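Local structure of flagellar motor switch protein FliG (Aquifex aeolicus, 3HJL) at residues E38-K41 / L42-L45; E213-E216 / L217-S221; V175-L178 / A179-L182; K277-S280 / N281-K284; K196-G199 / T200-A203. The protein probably forms part of the rotor-mounted switch complex at the base of the flagellar basal body, which helps set the direction of flagellar rotation. All coordinates share one frame; numbering follows the deposited sequence.

Contact 1 (E38-K41 / L42-L45); sequences ELQK and LFAL
Leu42, Phe43, Ala44 and Leu45 each give their backbone N-H to the carbonyl four residues earlier, on Glu38, Leu39, Gln40 and Lys41, which makes the stretch a regular alpha-helix. It is the middle of helix 36-47 in the N-terminal domain of FliG. The four bonds are alike: Leu42 N lies 3.0 Å from Glu38 O, and Ala44 N is 2.9 Å from Gln40 O. The side chains add contacts one turn apart. Phe43 leans back along the helix toward Leu39 and Gln40. Its CG is anti to its own carbonyl carbon (chi1 -63°), and this turns the ring over the preceding turn. One ring face then lies against Leu39 O, which sits off-centre toward the rim. The same oxygen accepts the bond from Phe43 N. The apolar part of this pair is lighter, with Leu39 CB 4.1 Å from Phe43 CE2. Gln40 comes up to the ring edge through CD, which lies near the ring plane. On another side of the helix, Leu42 and Leu45 pack on helix 7-21. Leu42 touches Leu19, and Leu45 reaches Leu9, Ala12 and Ala16. Leu39 and Leu42 also meet Leu34 in the loop before the helix. Glu38 turns back to that loop, where OE1 takes a hydrogen bond from Ser35 N. Within the helix, the branch carbon of Leu45 also rests on the carbonyl one turn back, with CG 3.2 Å from Lys41 O.

Contact 2 (E213-E216 / L217-S221); sequences ETRE and LILQS
Thr214 and Ile218 lie side by side one helical turn apart and point the same way. Their methyl groups meet, with Thr214 CG2 3.9 Å from Ile218 CD1. The threonine methyl is anti to its backbone N, while OG1 lies beside the backbone N and hydrogen-bonds to Asp211 OD1. Arg215 and Leu219 form a second pair of this kind. Here the aliphatic root of the arginine does the touching, with Arg215 CG 4.0 Å from Leu219 CD1. Leu219 CD1 is also 4.0 Å from Glu216 OE2. The glutamate chain is bent at chi2 (-69°) and crosses Leu219 at a slant. Leu217 lies back on the carbonyl of Glu213, and its CD1 comes within 3.2 Å of Glu213 O. Beneath these side chains run backbone bonds from each N-H to the carbonyl four residues earlier. The bond from Gln220 N to Glu216 O measures 3.0 Å, and that from Leu217 N to Glu213 O is longer at 3.3 Å. Further out, Glu216 OE2 forms a salt bridge with Arg234 of helix 227-237. This bridge would hold the carboxylate near Leu219. Leu219 is buried against Ile233, Arg234 and Met237 of that helix and against Leu207 of helix 199-209. Ile218 touches Leu207 as well. Arg215 NE makes weak hydrogen bonds to the carbonyls of Leu207 and Leu210. Leu219 packs inward while Glu213, Leu217 and Gln220 are exposed, an arrangement typical of a roughly amphipathic helix, here helix 212-225, in a bundle of short helices.

Contact 3 (V175-L178 / A179-L182); sequences VKEL and AQIL
Helix 172-193 belongs to the middle domain of FliG, and this stretch makes about two of its regular turns. Lys176 and Gln180 run side by side on it, pointing the same way. The lysine chain is extended beyond CG, and its methylenes pass the amide oxygen of Gln180. Lys176 CE comes nearest, 3.6 Å from Gln180 OE1. Glu177 meets Ile181 at a slant. Its CG is anti to the backbone N (chi1 177°), but the chain bends at the next bond and brings the carboxylate forward to the isoleucine. Glu177 OE2 is then 3.5 Å from Ile181 CG1, with CD1 at nearly the same distance. The backbone is held by bonds to the carbonyl four residues earlier. Ala179 N reaches Val175 O at 2.9 Å, and Ile181 N reaches Glu177 O at 3.0 Å. Ala179 CB sits 3.4 Å from Lys176 O. It is buried, and beyond it lie Ile109 and Ile113 of helix 93-114 and Phe136 of helix 130-137. Leu182 is buried too, among Leu121, Leu124 and Leu125 of helix 118-125, and also touches Phe136. Leu178 rests on Thr132 of helix 130-137; its side chain is about 12 Å from that of Arg163, part of the EHPQR motif. Val175, Ala179 and Leu182 are thus the buried apolar residues, while Lys176 and Gln180 also reach helix 93-114, at Asp105 and Ile109. Within the stretch, Lys176, Glu177 and Gln180 touch residues one turn away mainly through carbon-oxygen contacts, which are likely to steer the chains only weakly.

Contact 4 (K277-S280 / N281-K284); sequences KFLS and NMSK
Asn281 folds its side chain back over the end of helix 272-279. Its CG is anti to its own carbonyl carbon (chi1 -75°), which carries the amide toward the last helical turn. There Asn281 ND2 lies 2.8 Å from Lys277 O, but the bond is bent and weak. The same nitrogen of Asn281 also bonds to Asp248. With an alanine here the amide is gone, and Lys277 O and Asp248 would probably lose their shared partner, leaving the helix end less firmly tied to helix 248-255. Asn281 N binds Phe278 O at 3.1 Å, approaching from above the carbonyl plane. A type I beta turn runs from Leu279 to Met282, closed by a weak bond of 3.4 Å from Met282 N to Leu279 O. Met282 is extended beyond CG and runs back beneath the turn. Met282 CE comes 4.1 Å from Leu279 CD2 and 4.3 Å from Phe278 CB. Ser280 has OG between its backbone N and carbonyl carbon (chi1 66°), which lets it bond to Gln276 O. Ser283 caps the next helix through Ala286 N. The turn thus joins two helices of the C-terminal domain. Phe278 packs on Ile251 of helix 248-255 and on Leu263 and Leu267 of helix 260-268, while Leu279 and Met282 both rest on Phe290 of helix 284-296.

Contact 5 (K196-G199 / T200-A203); sequences KLEG and TAVA
Glu198 O is gripped by two backbone N-H groups of the first turn of helix 199-209. Val202 N lies 3.0 Å from Glu198 O, in the carbonyl plane, and its bond is nearly straight at 165°. Ala201 N is 2.9 Å from Glu198 O, but that bond is bent and weak. Next along the chain, Ala203 N binds Gly199 O at 2.9 Å. The methyl of Ala201 fits close to the glutamate, with CB 3.3 Å from Glu198 OE2. The chain of Glu198 is extended, and CG anti to its backbone N (chi1 -169°) lays it alongside this methyl. Glu198 holds the N-cap position of the helix and is also the centre of an inverse gamma turn, closed by a weak bond from Gly199 N to Leu197 O. Its carboxylate is tied elsewhere, since OE1 forms a salt bridge with Lys236 of helix 227-237. Thr200 touches Lys236 and Arg232 of the same helix. The other side is looser. Leu197 and Val202 are both exposed and cross at about a right angle. They meet through one apolar contact, with Leu197 CG 4.2 Å from Val202 CG2.

How the contacts relate
All five contacts are local and follow one another along the chain, so none nests in or crosses another. Contact 1 lies in the N-terminal domain, on helix 36-47. Contact 3 comes next, on helix 172-193 of the middle domain; the centres of the two are 47 Å apart. Contact 5 then ends the loop after that helix and starts helix 199-209. Contact 2 follows on helix 212-225, its nearest atoms about 7 Å from those of contact 5. Both reach helix 227-237. Contact 4 turns the chain between helices 272-279 and 284-296 of the C-terminal domain. Its centre is 104 Å from that of contact 1, which reflects the elongated all-helical chain.

Contact 1 (E38-K41 / L42-L45)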
loop_
_atom_site.group_PDB
_atom_site.type_symbol
_atom_site.label_atom_id
_atom_site.label_comp_id
_atom_site.label_asym_id
_atom_site.label_seq_id
_atom_site.Cartn_x
_atom_site.Cartn_y
_atom_site.Cartn_z
ATOM N N GLU A 38 -34.196 1.461 -46.784
ATOM C CA GLU A 38 -32.836 0.935 -46.679
ATOM C C GLU A 38 -32.051 1.575 -45.553
ATOM O O GLU A 38 -31.443 0.870 -44.738
ATOM C CB GLU A 38 -32.095 1.115 -48.005
ATOM C CG GLU A 38 -32.624 0.197 -49.091
ATOM C CD GLU A 38 -32.202 0.581 -50.499
ATOM O OE1 GLU A 38 -31.882 1.757 -50.735
ATOM O OE2 GLU A 38 -32.251 -0.297 -51.392
ATOM N N LEU A 39 -32.072 2.909 -45.501
ATOM C CA LEU A 39 -31.429 3.655 -44.410
ATOM C C LEU A 39 -31.957 3.244 -43.029
ATOM O O LEU A 39 -31.177 3.111 -42.086
ATOM C CB LEU A 39 -31.601 5.168 -44.607
ATOM C CG LEU A 39 -30.741 5.818 -45.695
ATOM C CD1 LEU A 39 -31.298 7.183 -46.103
ATOM C CD2 LEU A 39 -29.292 5.944 -45.229
ATOM N N GLN A 40 -33.269 3.024 -42.920
ATOM C CA GLN A 40 -33.876 2.572 -41.656
ATOM C C GLN A 40 -33.514 1.125 -41.294
ATOM O O GLN A 40 -33.416 0.801 -40.115
ATOM C CB GLN A 40 -35.406 2.748 -41.669
ATOM C CG GLN A 40 -35.890 4.214 -41.651
ATOM C CD GLN A 40 -35.374 5.028 -40.463
ATOM O OE1 GLN A 40 -34.944 6.172 -40.631
ATOM N NE2 GLN A 40 -35.384 4.429 -39.271
ATOM N N LYS A 41 -33.366 0.253 -42.292
ATOM C CA LYS A 41 -32.879 -1.101 -42.033
ATOM C C LYS A 41 -31.458 -1.024 -41.468
ATOM O O LYS A 41 -31.144 -1.700 -40.491
ATOM C CB LYS A 41 -32.908 -1.984 -43.292
ATOM C CG LYS A 41 -34.287 -2.522 -43.663
ATOM C CD LYS A 41 -34.220 -3.702 -44.645
ATOM C CE LYS A 41 -33.775 -3.294 -46.038
ATOM N NZ LYS A 41 -34.779 -2.458 -46.746
ATOM N N LEU A 42 -30.620 -0.167 -42.055
ATOM C CA LEU A 42 -29.261 0.028 -41.548
ATOM C C LEU A 42 -29.231 0.624 -40.137
ATOM O O LEU A 42 -28.427 0.189 -39.317
ATOM C CB LEU A 42 -28.414 0.849 -42.520
ATOM C CG LEU A 42 -28.008 0.079 -43.789
ATOM C CD1 LEU A 42 -27.470 1.008 -44.876
ATOM C CD2 LEU A 42 -26.992 -1.021 -43.465
ATOM N N PHE A 43 -30.140 1.554 -39.828
ATOM C CA PHE A 43 -30.196 2.134 -38.469
ATOM C C PHE A 43 -30.657 1.099 -37.438
ATOM O O PHE A 43 -30.081 1.018 -36.347
ATOM C CB PHE A 43 -31.107 3.379 -38.394
ATOM C CG PHE A 43 -30.649 4.550 -39.250
ATOM C CD1 PHE A 43 -29.315 4.965 -39.265
ATOM C CD2 PHE A 43 -31.582 5.303 -39.959
ATOM C CE1 PHE A 43 -28.915 6.056 -40.037
ATOM C CE2 PHE A 43 -31.187 6.390 -40.736
ATOM C CZ PHE A 43 -29.854 6.767 -40.773
ATOM N N ALA A 44 -31.669 0.296 -37.793
ATOM C CA ALA A 44 -32.158 -0.760 -36.897
ATOM C C ALA A 44 -31.079 -1.821 -36.648
ATOM O O ALA A 44 -30.947 -2.326 -35.533
ATOM C CB ALA A 44 -33.434 -1.387 -37.440
ATOM N N LEU A 45 -30.288 -2.126 -37.680
ATOM C CA LEU A 45 -29.140 -3.036 -37.534
ATOM C C LEU A 45 -28.105 -2.513 -36.519
ATOM O O LEU A 45 -27.623 -3.274 -35.686
ATOM C CB LEU A 45 -28.461 -3.291 -38.894
ATOM C CG LEU A 45 -29.214 -4.215 -39.851
ATOM C CD1 LEU A 45 -28.719 -4.041 -41.262
ATOM C CD2 LEU A 45 -29.111 -5.660 -39.418
#

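Contact 2 (E213-E216 / L217-S221)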
loop_
_atom_site.group_PDB
_atom_site.type_symbol
_atom_site.label_atom_id
_atom_site.label_comp_id
_atom_site.label_asym_id
_atom_site.label_seq_id
_atom_site.Cartn_x
_atom_site.Cartn_y
_atom_site.Cartn_z
ATOM N N GLU A 213 1.604 -21.318 33.098
ATOM C CA GLU A 213 0.469 -21.975 32.435
ATOM C C GLU A 213 -0.232 -21.028 31.450
ATOM O O GLU A 213 -0.397 -21.359 30.276
ATOM C CB GLU A 213 -0.542 -22.478 33.469
ATOM C CG GLU A 213 -0.033 -23.615 34.355
ATOM C CD GLU A 213 -1.059 -24.061 35.391
ATOM O OE1 GLU A 213 -1.946 -23.252 35.748
ATOM O OE2 GLU A 213 -0.966 -25.219 35.863
ATOM N N THR A 214 -0.600 -19.840 31.929
ATOM C CA THR A 214 -1.257 -18.831 31.091
ATOM C C THR A 214 -0.302 -18.275 30.033
ATOM O O THR A 214 -0.653 -18.205 28.856
ATOM C CB THR A 214 -1.782 -17.641 31.932
ATOM O OG1 THR A 214 -2.635 -18.123 32.974
ATOM C CG2 THR A 214 -2.557 -16.659 31.057
ATOM N N ARG A 215 0.884 -17.856 30.481
ATOM C CA ARG A 215 1.938 -17.296 29.611
ATOM C C ARG A 215 2.284 -18.182 28.414
ATOM O O ARG A 215 2.386 -17.687 27.290
ATOM C CB ARG A 215 3.209 -16.996 30.441
ATOM C CG ARG A 215 4.552 -17.067 29.684
ATOM C CD ARG A 215 5.697 -16.442 30.473
ATOM N NE ARG A 215 5.598 -16.688 31.917
ATOM C CZ ARG A 215 6.188 -17.681 32.588
ATOM N NH1 ARG A 215 6.980 -18.583 31.990
ATOM N NH2 ARG A 215 5.978 -17.771 33.900
ATOM N N GLU A 216 2.500 -19.471 28.669
ATOM C CA GLU A 216 2.883 -20.419 27.614
ATOM C C GLU A 216 1.741 -20.761 26.660
ATOM O O GLU A 216 1.983 -20.966 25.471
ATOM C CB GLU A 216 3.473 -21.700 28.217
ATOM C CG GLU A 216 4.804 -21.485 28.928
ATOM C CD GLU A 216 5.926 -21.157 27.969
ATOM O OE1 GLU A 216 6.248 -22.030 27.140
ATOM O OE2 GLU A 216 6.487 -20.032 28.044
ATOM N N LEU A 217 0.514 -20.846 27.182
ATOM C CA LEU A 217 -0.668 -21.095 26.338
ATOM C C LEU A 217 -0.964 -19.927 25.388
ATOM O O LEU A 217 -1.385 -20.149 24.255
ATOM C CB LEU A 217 -1.912 -21.451 27.177
ATOM C CG LEU A 217 -2.113 -22.957 27.446
ATOM C CD1 LEU A 217 -0.885 -23.614 28.080
ATOM C CD2 LEU A 217 -3.351 -23.193 28.303
ATOM N N ILE A 218 -0.735 -18.696 25.845
ATOM C CA ILE A 218 -0.908 -17.510 24.993
ATOM C C ILE A 218 0.125 -17.482 23.868
ATOM O O ILE A 218 -0.227 -17.299 22.702
ATOM C CB ILE A 218 -0.801 -16.186 25.802
ATOM C CG1 ILE A 218 -2.043 -15.993 26.671
ATOM C CG2 ILE A 218 -0.660 -14.990 24.865
ATOM C CD1 ILE A 218 -1.919 -14.862 27.653
ATOM N N LEU A 219 1.393 -17.662 24.234
ATOM C CA LEU A 219 2.501 -17.635 23.275
ATOM C C LEU A 219 2.384 -18.725 22.210
ATOM O O LEU A 219 2.620 -18.458 21.029
ATOM C CB LEU A 219 3.851 -17.753 23.998
ATOM C CG LEU A 219 4.332 -16.533 24.795
ATOM C CD1 LEU A 219 5.466 -16.927 25.761
ATOM C CD2 LEU A 219 4.797 -15.432 23.829
ATOM N N GLN A 220 2.011 -19.936 22.633
ATOM C CA GLN A 220 1.837 -21.078 21.720
ATOM C C GLN A 220 0.802 -20.769 20.637
ATOM O O GLN A 220 1.051 -21.003 19.458
ATOM C CB GLN A 220 1.406 -22.339 22.494
ATOM C CG GLN A 220 1.674 -23.660 21.765
ATOM C CD GLN A 220 3.144 -24.122 21.821
ATOM O OE1 GLN A 220 3.464 -25.236 21.393
ATOM N NE2 GLN A 220 4.028 -23.279 22.360
ATOM N N SER A 221 -0.343 -20.231 21.053
ATOM C CA SER A 221 -1.416 -19.830 20.134
ATOM C C SER A 221 -0.981 -18.711 19.176
ATOM O O SER A 221 -1.359 -18.714 18.002
ATOM C CB SER A 221 -2.649 -19.385 20.931
ATOM O OG SER A 221 -3.710 -18.989 20.077
#

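Contact 3 (V175-L178 / A179-L182)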
loop_
_atom_site.group_PDB
_atom_site.type_symbol
_atom_site.label_atom_id
_atom_site.label_comp_id
_atom_site.label_asym_id
_atom_site.label_seq_id
_atom_site.Cartn_x
_atom_site.Cartn_y
_atom_site.Cartn_z
ATOM N N VAL A 175 -8.053 12.761 -8.724
ATOM C CA VAL A 175 -8.568 13.295 -7.476
ATOM C C VAL A 175 -8.634 12.212 -6.393
ATOM O O VAL A 175 -8.283 12.473 -5.245
ATOM C CB VAL A 175 -9.952 13.963 -7.674
ATOM C CG1 VAL A 175 -10.593 14.272 -6.323
ATOM C CG2 VAL A 175 -9.801 15.247 -8.509
ATOM N N LYS A 176 -9.064 11.008 -6.785
ATOM C CA LYS A 176 -9.050 9.819 -5.921
ATOM C C LYS A 176 -7.655 9.573 -5.353
ATOM O O LYS A 176 -7.494 9.415 -4.151
ATOM C CB LYS A 176 -9.498 8.579 -6.707
ATOM C CG LYS A 176 -9.748 7.335 -5.835
ATOM C CD LYS A 176 -9.827 6.058 -6.673
ATOM C CE LYS A 176 -9.863 4.829 -5.787
ATOM N NZ LYS A 176 -10.002 3.573 -6.570
ATOM N N GLU A 177 -6.657 9.572 -6.226
ATOM C CA GLU A 177 -5.262 9.409 -5.819
ATOM C C GLU A 177 -4.802 10.527 -4.872
ATOM O O GLU A 177 -4.109 10.260 -3.910
ATOM C CB GLU A 177 -4.356 9.339 -7.059
ATOM C CG GLU A 177 -2.836 9.246 -6.772
ATOM C CD GLU A 177 -2.453 8.051 -5.913
ATOM O OE1 GLU A 177 -3.190 7.050 -5.944
ATOM O OE2 GLU A 177 -1.399 8.105 -5.238
ATOM N N LEU A 178 -5.212 11.760 -5.161
ATOM C CA LEU A 178 -4.948 12.939 -4.295
ATOM C C LEU A 178 -5.544 12.686 -2.880
ATOM O O LEU A 178 -4.894 12.909 -1.858
ATOM C CB LEU A 178 -5.608 14.191 -4.928
ATOM C CG LEU A 178 -4.933 15.558 -5.055
ATOM C CD1 LEU A 178 -3.576 15.485 -5.775
ATOM C CD2 LEU A 178 -5.877 16.489 -5.819
ATOM N N ALA A 179 -6.762 12.158 -2.855
ATOM C CA ALA A 179 -7.484 11.899 -1.628
ATOM C C ALA A 179 -6.844 10.777 -0.814
ATOM O O ALA A 179 -6.733 10.890 0.402
ATOM C CB ALA A 179 -8.952 11.581 -1.952
ATOM N N GLN A 180 -6.400 9.718 -1.491
ATOM C CA GLN A 180 -5.709 8.604 -0.837
ATOM C C GLN A 180 -4.342 9.004 -0.252
ATOM O O GLN A 180 -3.970 8.532 0.821
ATOM C CB GLN A 180 -5.566 7.409 -1.792
ATOM C CG GLN A 180 -6.908 6.784 -2.193
ATOM C CD GLN A 180 -6.785 5.390 -2.801
ATOM O OE1 GLN A 180 -6.756 5.230 -4.017
ATOM N NE2 GLN A 180 -6.697 4.387 -1.953
ATOM N N ILE A 181 -3.601 9.853 -0.961
ATOM C CA ILE A 181 -2.335 10.422 -0.440
ATOM C C ILE A 181 -2.592 11.302 0.795
ATOM O O ILE A 181 -1.770 11.342 1.720
ATOM C CB ILE A 181 -1.579 11.265 -1.528
ATOM C CG1 ILE A 181 -1.011 10.355 -2.629
ATOM C CG2 ILE A 181 -0.430 12.120 -0.909
ATOM C CD1 ILE A 181 0.042 9.353 -2.150
ATOM N N LEU A 182 -3.726 11.999 0.796
ATOM C CA LEU A 182 -4.124 12.860 1.912
ATOM C C LEU A 182 -4.500 11.970 3.123
ATOM O O LEU A 182 -4.107 12.269 4.254
ATOM C CB LEU A 182 -5.288 13.797 1.492
ATOM C CG LEU A 182 -5.513 15.086 2.322
ATOM C CD1 LEU A 182 -6.276 16.176 1.548
ATOM C CD2 LEU A 182 -6.231 14.779 3.635
#

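Contact 4 (K277-S280 / N281-K284)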
loop_
_atom_site.group_PDB
_atom_site.type_symbol
_atom_site.label_atom_id
_atom_site.label_comp_id
_atom_site.label_asym_id
_atom_site.label_seq_id
_atom_site.Cartn_x
_atom_site.Cartn_y
_atom_site.Cartn_z
ATOM N N LYS A 277 29.614 -9.851 37.217
ATOM C CA LYS A 277 28.767 -11.006 37.506
ATOM C C LYS A 277 29.366 -12.300 36.943
ATOM O O LYS A 277 29.336 -13.340 37.604
ATOM C CB LYS A 277 27.365 -10.778 36.943
ATOM C CG LYS A 277 26.357 -11.787 37.399
ATOM C CD LYS A 277 24.976 -11.177 37.593
ATOM C CE LYS A 277 24.035 -12.143 38.287
ATOM N NZ LYS A 277 24.477 -12.508 39.668
ATOM N N PHE A 278 29.919 -12.220 35.730
ATOM C CA PHE A 278 30.603 -13.359 35.105
ATOM C C PHE A 278 32.015 -13.558 35.669
ATOM O O PHE A 278 32.368 -14.666 36.068
ATOM C CB PHE A 278 30.660 -13.207 33.579
ATOM C CG PHE A 278 29.381 -13.590 32.882
ATOM C CD1 PHE A 278 29.051 -14.930 32.707
ATOM C CD2 PHE A 278 28.526 -12.618 32.363
ATOM C CE1 PHE A 278 27.884 -15.295 32.054
ATOM C CE2 PHE A 278 27.350 -12.980 31.697
ATOM C CZ PHE A 278 27.033 -14.312 31.541
ATOM N N LEU A 279 32.795 -12.475 35.717
ATOM C CA LEU A 279 34.180 -12.503 36.220
ATOM C C LEU A 279 34.334 -13.016 37.660
ATOM O O LEU A 279 35.304 -13.710 37.966
ATOM C CB LEU A 279 34.821 -11.112 36.114
ATOM C CG LEU A 279 35.086 -10.584 34.704
ATOM C CD1 LEU A 279 35.395 -9.098 34.760
ATOM C CD2 LEU A 279 36.218 -11.362 34.013
ATOM N N SER A 280 33.381 -12.687 38.530
ATOM C CA SER A 280 33.427 -13.122 39.933
ATOM C C SER A 280 33.141 -14.612 40.125
ATOM O O SER A 280 33.372 -15.138 41.210
ATOM C CB SER A 280 32.435 -12.324 40.774
ATOM O OG SER A 280 31.107 -12.608 40.381
ATOM N N ASN A 281 32.595 -15.267 39.099
ATOM C CA ASN A 281 32.302 -16.703 39.136
ATOM C C ASN A 281 33.343 -17.576 38.416
ATOM O O ASN A 281 33.217 -18.802 38.396
ATOM C CB ASN A 281 30.892 -16.952 38.591
ATOM C CG ASN A 281 29.805 -16.542 39.584
ATOM O OD1 ASN A 281 29.793 -17.001 40.723
ATOM N ND2 ASN A 281 28.891 -15.680 39.150
ATOM N N MET A 282 34.371 -16.945 37.845
ATOM C CA MET A 282 35.517 -17.670 37.279
ATOM C C MET A 282 36.586 -17.788 38.364
ATOM O O MET A 282 36.443 -17.224 39.454
ATOM C CB MET A 282 36.120 -16.905 36.093
ATOM C CG MET A 282 35.146 -16.520 34.999
ATOM S SD MET A 282 35.956 -15.534 33.736
ATOM C CE MET A 282 34.542 -14.947 32.803
ATOM N N SER A 283 37.662 -18.508 38.055
ATOM C CA SER A 283 38.817 -18.582 38.941
ATOM C C SER A 283 39.620 -17.285 38.786
ATOM O O SER A 283 39.430 -16.538 37.817
ATOM C CB SER A 283 39.690 -19.792 38.591
ATOM O OG SER A 283 40.130 -19.718 37.247
ATOM N N LYS A 284 40.490 -17.023 39.754
ATOM C CA LYS A 284 41.344 -15.829 39.767
ATOM C C LYS A 284 42.158 -15.692 38.474
ATOM O O LYS A 284 42.198 -14.622 37.869
ATOM C CB LYS A 284 42.287 -15.888 40.987
ATOM C CG LYS A 284 43.223 -14.690 41.167
ATOM C CD LYS A 284 44.081 -14.854 42.420
ATOM C CE LYS A 284 45.146 -13.768 42.532
ATOM N NZ LYS A 284 46.138 -13.824 41.416
#

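Contact 5 (K196-G199 / T200-A203)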
loop_
_atom_site.group_PDB
_atom_site.type_symbol
_atom_site.label_atom_id
_atom_site.label_comp_id
_atom_site.label_asym_id
_atom_site.label_seq_id
_atom_site.Cartn_x
_atom_site.Cartn_y
_atom_site.Cartn_z
ATOM N N LYS A 196 5.653 6.726 20.870
ATOM C CA LYS A 196 6.249 5.506 20.327
ATOM C C LYS A 196 6.274 4.469 21.435
ATOM O O LYS A 196 6.614 4.783 22.571
ATOM C CB LYS A 196 7.668 5.772 19.804
ATOM C CG LYS A 196 7.713 6.566 18.504
ATOM C CD LYS A 196 7.475 5.665 17.294
ATOM C CE LYS A 196 7.381 6.463 15.985
ATOM N NZ LYS A 196 6.176 7.342 15.920
ATOM N N LEU A 197 5.926 3.235 21.096
ATOM C CA LEU A 197 5.754 2.182 22.087
ATOM C C LEU A 197 6.302 0.867 21.538
ATOM O O LEU A 197 5.991 0.492 20.415
ATOM C CB LEU A 197 4.250 2.072 22.433
ATOM C CG LEU A 197 3.803 1.004 23.436
ATOM C CD1 LEU A 197 2.790 1.560 24.423
ATOM C CD2 LEU A 197 3.260 -0.234 22.722
ATOM N N GLU A 198 7.143 0.191 22.318
ATOM C CA GLU A 198 7.721 -1.087 21.903
ATOM C C GLU A 198 6.798 -2.206 22.369
ATOM O O GLU A 198 6.996 -2.798 23.431
ATOM C CB GLU A 198 9.144 -1.258 22.454
ATOM C CG GLU A 198 9.899 -2.434 21.851
ATOM C CD GLU A 198 11.361 -2.490 22.285
ATOM O OE1 GLU A 198 12.226 -2.629 21.397
ATOM O OE2 GLU A 198 11.651 -2.376 23.501
ATOM N N GLY A 199 5.774 -2.462 21.564
ATOM C CA GLY A 199 4.738 -3.454 21.871
ATOM C C GLY A 199 5.210 -4.851 22.236
ATOM O O GLY A 199 4.637 -5.484 23.130
ATOM N N THR A 200 6.232 -5.345 21.536
ATOM C CA THR A 200 6.833 -6.652 21.854
ATOM C C THR A 200 7.405 -6.676 23.282
ATOM O O THR A 200 7.275 -7.680 23.987
ATOM C CB THR A 200 7.942 -7.029 20.847
ATOM O OG1 THR A 200 8.832 -5.921 20.672
ATOM C CG2 THR A 200 7.339 -7.387 19.507
ATOM N N ALA A 201 7.988 -5.552 23.708
ATOM C CA ALA A 201 8.529 -5.403 25.062
ATOM C C ALA A 201 7.423 -5.339 26.110
ATOM O O ALA A 201 7.500 -6.010 27.138
ATOM C CB ALA A 201 9.417 -4.157 25.152
ATOM N N VAL A 202 6.409 -4.517 25.855
ATOM C CA VAL A 202 5.258 -4.382 26.764
ATOM C C VAL A 202 4.539 -5.737 26.934
ATOM O O VAL A 202 4.261 -6.157 28.058
ATOM C CB VAL A 202 4.271 -3.296 26.261
ATOM C CG1 VAL A 202 3.014 -3.254 27.129
ATOM C CG2 VAL A 202 4.959 -1.898 26.224
ATOM N N ALA A 203 4.309 -6.432 25.816
ATOM C CA ALA A 203 3.714 -7.775 25.819
ATOM C C ALA A 203 4.574 -8.787 26.593
ATOM O O ALA A 203 4.049 -9.642 27.308
ATOM C CB ALA A 203 3.500 -8.262 24.377
#